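Ent-copalyl diphosphate synthase (Streptomyces platensis, PDB 5BP8) is a terpene cyclase-type enzyme with a mainly helical fold and a region related to the squalene-hopene cyclase family. Local coordinates at residues A[325-330]-A[371-376]. Numbering follows the deposited sequence.
Sequences RPDSLM and GRYGAE
Arg372 sends its CG off anti to the backbone N (chi1 -155°) and its chain then runs extended to NE, which brings the guanidinium to the carboxylate of Asp327; Tyr373 has its CG anti to the carbonyl carbon, and its phenol meets the same carboxylate. Arg372 grips that carboxylate side-on with two nitrogens. Arg372 NH2 reaches Asp327 OD2 at 2.9 Å in a nearly straight bond (171°), with OD2 in the guanidinium plane but NH2 above the carboxylate plane. Arg372 NE meets the syn lone pair of Asp327 OD1 at 3.2 Å in a more bent bond. The phenol adds a third bond, Tyr373 OH to Asp327 OD1, very short at 2.5 Å, with OD1 at the ring edge, so OD1 accepts twice.

The guanidinium of Arg325 lies flat on that of Arg372, centres 3.8 Å apart and planes 16° from parallel. Asp327 on Arg372, and Asp369 in a salt bridge with Arg325, probably offset the repulsion between these like charges.

Pro326 CG lies over one face of the Tyr373 ring, offset toward its rim, in a CH-pi contact 3.9 Å from the centroid, while His362 of helix 349-365 also meets this ring, nearly perpendicular. The SE of Met330, a selenomethionine, sits at the ring edge, 5.5 Å from the Tyr373 centroid, a Met-aromatic contact. Met330 SE also lies 4.1 Å from Glu376 OE2, whose carboxylate pairs with Arg333.

The arrangement combines a side-on Arg-Asp salt bridge with stacked arginines, joining the loop after helix 307-319 to the start of helix 370-386 in an alpha-helical fold of terpene-cyclase type.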
ATOM      1  N   ARG A 325     -10.175   6.523  24.865  1.00 31.91           N
ATOM      2  CA  ARG A 325     -11.448   5.930  24.470  1.00 33.30           C
ATOM      3  C   ARG A 325     -11.541   5.898  22.950  1.00 32.08           C
ATOM      4  O   ARG A 325     -11.313   6.935  22.301  1.00 30.47           O
ATOM      5  CB  ARG A 325     -12.625   6.721  25.010  1.00 35.49           C
ATOM      6  CG  ARG A 325     -13.225   6.101  26.237  1.00 37.38           C
ATOM      7  CD  ARG A 325     -14.416   6.908  26.684  1.00 38.46           C
ATOM      8  NE  ARG A 325     -15.044   6.278  27.833  1.00 41.87           N
ATOM      9  CZ  ARG A 325     -16.012   6.838  28.553  1.00 41.48           C
ATOM     10  NH1 ARG A 325     -16.484   8.034  28.226  1.00 39.77           N
ATOM     11  NH2 ARG A 325     -16.517   6.172  29.587  1.00 42.77           N
ATOM     12  N   PRO A 326     -11.876   4.728  22.382  1.00 29.97           N
ATOM     13  CA  PRO A 326     -11.913   4.595  20.919  1.00 28.48           C
ATOM     14  C   PRO A 326     -13.227   5.070  20.307  1.00 29.35           C
ATOM     15  O   PRO A 326     -13.747   4.444  19.392  1.00 29.13           O
ATOM     16  CB  PRO A 326     -11.716   3.091  20.716  1.00 29.15           C
ATOM     17  CG  PRO A 326     -12.413   2.490  21.912  1.00 28.99           C
ATOM     18  CD  PRO A 326     -12.110   3.435  23.047  1.00 28.93           C
ATOM     19  N   ASP A 327     -13.740   6.207  20.773  1.00 29.67           N
ATOM     20  CA  ASP A 327     -15.010   6.700  20.286  1.00 30.07           C
ATOM     21  C   ASP A 327     -14.988   7.131  18.831  1.00 28.75           C
ATOM     22  O   ASP A 327     -16.010   7.021  18.169  1.00 30.42           O
ATOM     23  CB  ASP A 327     -15.521   7.832  21.170  1.00 32.80           C
ATOM     24  CG  ASP A 327     -15.958   7.336  22.556  1.00 35.89           C
ATOM     25  OD1 ASP A 327     -16.394   6.175  22.689  1.00 36.25           O
ATOM     26  OD2 ASP A 327     -15.873   8.131  23.508  1.00 37.90           O
ATOM     27  N   SER A 328     -13.846   7.601  18.328  1.00 26.70           N
ATOM     28  CA  SER A 328     -13.726   7.988  16.931  1.00 26.81           C
ATOM     29  C   SER A 328     -14.057   6.850  15.971  1.00 26.84           C
ATOM     30  O   SER A 328     -14.423   7.114  14.837  1.00 27.62           O
ATOM     31  CB  SER A 328     -12.320   8.526  16.600  1.00 26.67           C
ATOM     32  OG  SER A 328     -11.309   7.585  16.953  1.00 26.47           O
ATOM     33  N   LEU A 329     -13.905   5.603  16.407  1.00 25.57           N
ATOM     34  CA  LEU A 329     -14.264   4.450  15.576  1.00 26.75           C
ATOM     35  C   LEU A 329     -15.773   4.294  15.376  1.00 28.27           C
ATOM     36  O   LEU A 329     -16.195   3.699  14.399  1.00 26.93           O
ATOM     37  CB  LEU A 329     -13.686   3.166  16.153  1.00 25.93           C
ATOM     38  CG  LEU A 329     -12.165   3.078  16.206  1.00 25.37           C
ATOM     39  CD1 LEU A 329     -11.709   1.832  16.940  1.00 26.29           C
ATOM     40  CD2 LEU A 329     -11.594   3.114  14.789  1.00 25.78           C
HETATM   41  N   MSE A 330     -16.587   4.850  16.286  1.00 30.03           N
HETATM   42  CA  MSE A 330     -18.052   4.689  16.200  1.00 31.33           C
HETATM   43  C   MSE A 330     -18.664   5.375  14.995  1.00 28.38           C
HETATM   44  O   MSE A 330     -19.713   4.935  14.521  1.00 28.85           O
HETATM   45  CB  MSE A 330     -18.726   5.136  17.521  1.00 33.32           C
HETATM   46  CG  MSE A 330     -18.175   4.384  18.735  1.00 35.94           C
HETATM   47 SE   MSE A 330     -18.605   2.452  18.739  0.65 38.69          SE
HETATM   48  CE  MSE A 330     -16.789   1.796  18.391  1.00 38.72           C
ATOM     49  N   GLY A 371     -19.302  -2.136  28.725  1.00 38.97           N
ATOM     50  CA  GLY A 371     -20.640  -1.955  28.150  1.00 39.21           C
ATOM     51  C   GLY A 371     -20.656  -1.023  26.954  1.00 38.05           C
ATOM     52  O   GLY A 371     -21.461  -1.179  26.039  1.00 39.33           O
ATOM     53  N   ARG A 372     -19.766  -0.043  26.960  1.00 37.12           N
ATOM     54  CA  ARG A 372     -19.690   0.931  25.889  1.00 38.69           C
ATOM     55  C   ARG A 372     -19.402   0.269  24.514  1.00 38.28           C
ATOM     56  O   ARG A 372     -19.951   0.689  23.492  1.00 39.79           O
ATOM     57  CB  ARG A 372     -18.590   1.925  26.219  1.00 39.22           C
ATOM     58  CG  ARG A 372     -18.735   3.289  25.591  1.00 42.34           C
ATOM     59  CD  ARG A 372     -17.756   4.223  26.279  1.00 42.96           C
ATOM     60  NE  ARG A 372     -17.647   5.501  25.602  1.00 45.69           N
ATOM     61  CZ  ARG A 372     -18.532   6.493  25.685  1.00 48.13           C
ATOM     62  NH1 ARG A 372     -19.640   6.379  26.423  1.00 47.48           N
ATOM     63  NH2 ARG A 372     -18.306   7.616  25.010  1.00 47.82           N
ATOM     64  N   TYR A 373     -18.561  -0.770  24.502  1.00 36.53           N
ATOM     65  CA  TYR A 373     -18.097  -1.372  23.228  1.00 36.12           C
ATOM     66  C   TYR A 373     -18.342  -2.875  23.113  1.00 37.78           C
ATOM     67  O   TYR A 373     -18.105  -3.487  22.057  1.00 33.25           O
ATOM     68  CB  TYR A 373     -16.606  -1.076  23.039  1.00 35.74           C
ATOM     69  CG  TYR A 373     -16.243   0.377  23.250  1.00 34.15           C
ATOM     70  CD1 TYR A 373     -16.647   1.357  22.348  1.00 34.50           C
ATOM     71  CD2 TYR A 373     -15.504   0.775  24.361  1.00 34.37           C
ATOM     72  CE1 TYR A 373     -16.323   2.692  22.550  1.00 32.90           C
ATOM     73  CE2 TYR A 373     -15.169   2.096  24.560  1.00 34.22           C
ATOM     74  CZ  TYR A 373     -15.580   3.047  23.650  1.00 34.06           C
ATOM     75  OH  TYR A 373     -15.250   4.368  23.886  1.00 34.62           O
ATOM     76  N   GLY A 374     -18.858  -3.476  24.189  1.00 37.22           N
ATOM     77  CA  GLY A 374     -18.936  -4.921  24.309  1.00 38.53           C
ATOM     78  C   GLY A 374     -19.685  -5.527  23.161  1.00 36.90           C
ATOM     79  O   GLY A 374     -19.214  -6.489  22.557  1.00 40.75           O
ATOM     80  N   ALA A 375     -20.828  -4.936  22.836  1.00 36.41           N
ATOM     81  CA  ALA A 375     -21.646  -5.357  21.708  1.00 36.66           C
ATOM     82  C   ALA A 375     -20.938  -5.310  20.379  1.00 37.72           C
ATOM     83  O   ALA A 375     -21.059  -6.231  19.572  1.00 36.64           O
ATOM     84  CB  ALA A 375     -22.857  -4.468  21.586  1.00 37.56           C
ATOM     85  N   GLU A 376     -20.289  -4.179  20.110  1.00 35.05           N
ATOM     86  CA  GLU A 376     -19.597  -3.988  18.836  1.00 34.32           C
ATOM     87  C   GLU A 376     -18.526  -5.051  18.671  1.00 31.53           C
ATOM     88  O   GLU A 376     -18.355  -5.588  17.577  1.00 33.67           O
ATOM     89  CB  GLU A 376     -19.018  -2.573  18.738  1.00 32.61           C
ATOM     90  CG  GLU A 376     -20.060  -1.486  18.464  1.00 33.77           C
ATOM     91  CD  GLU A 376     -20.854  -1.031  19.693  1.00 36.50           C
ATOM     92  OE1 GLU A 376     -20.622  -1.518  20.820  1.00 35.53           O
ATOM     93  OE2 GLU A 376     -21.720  -0.152  19.514  1.00 38.58           O
TER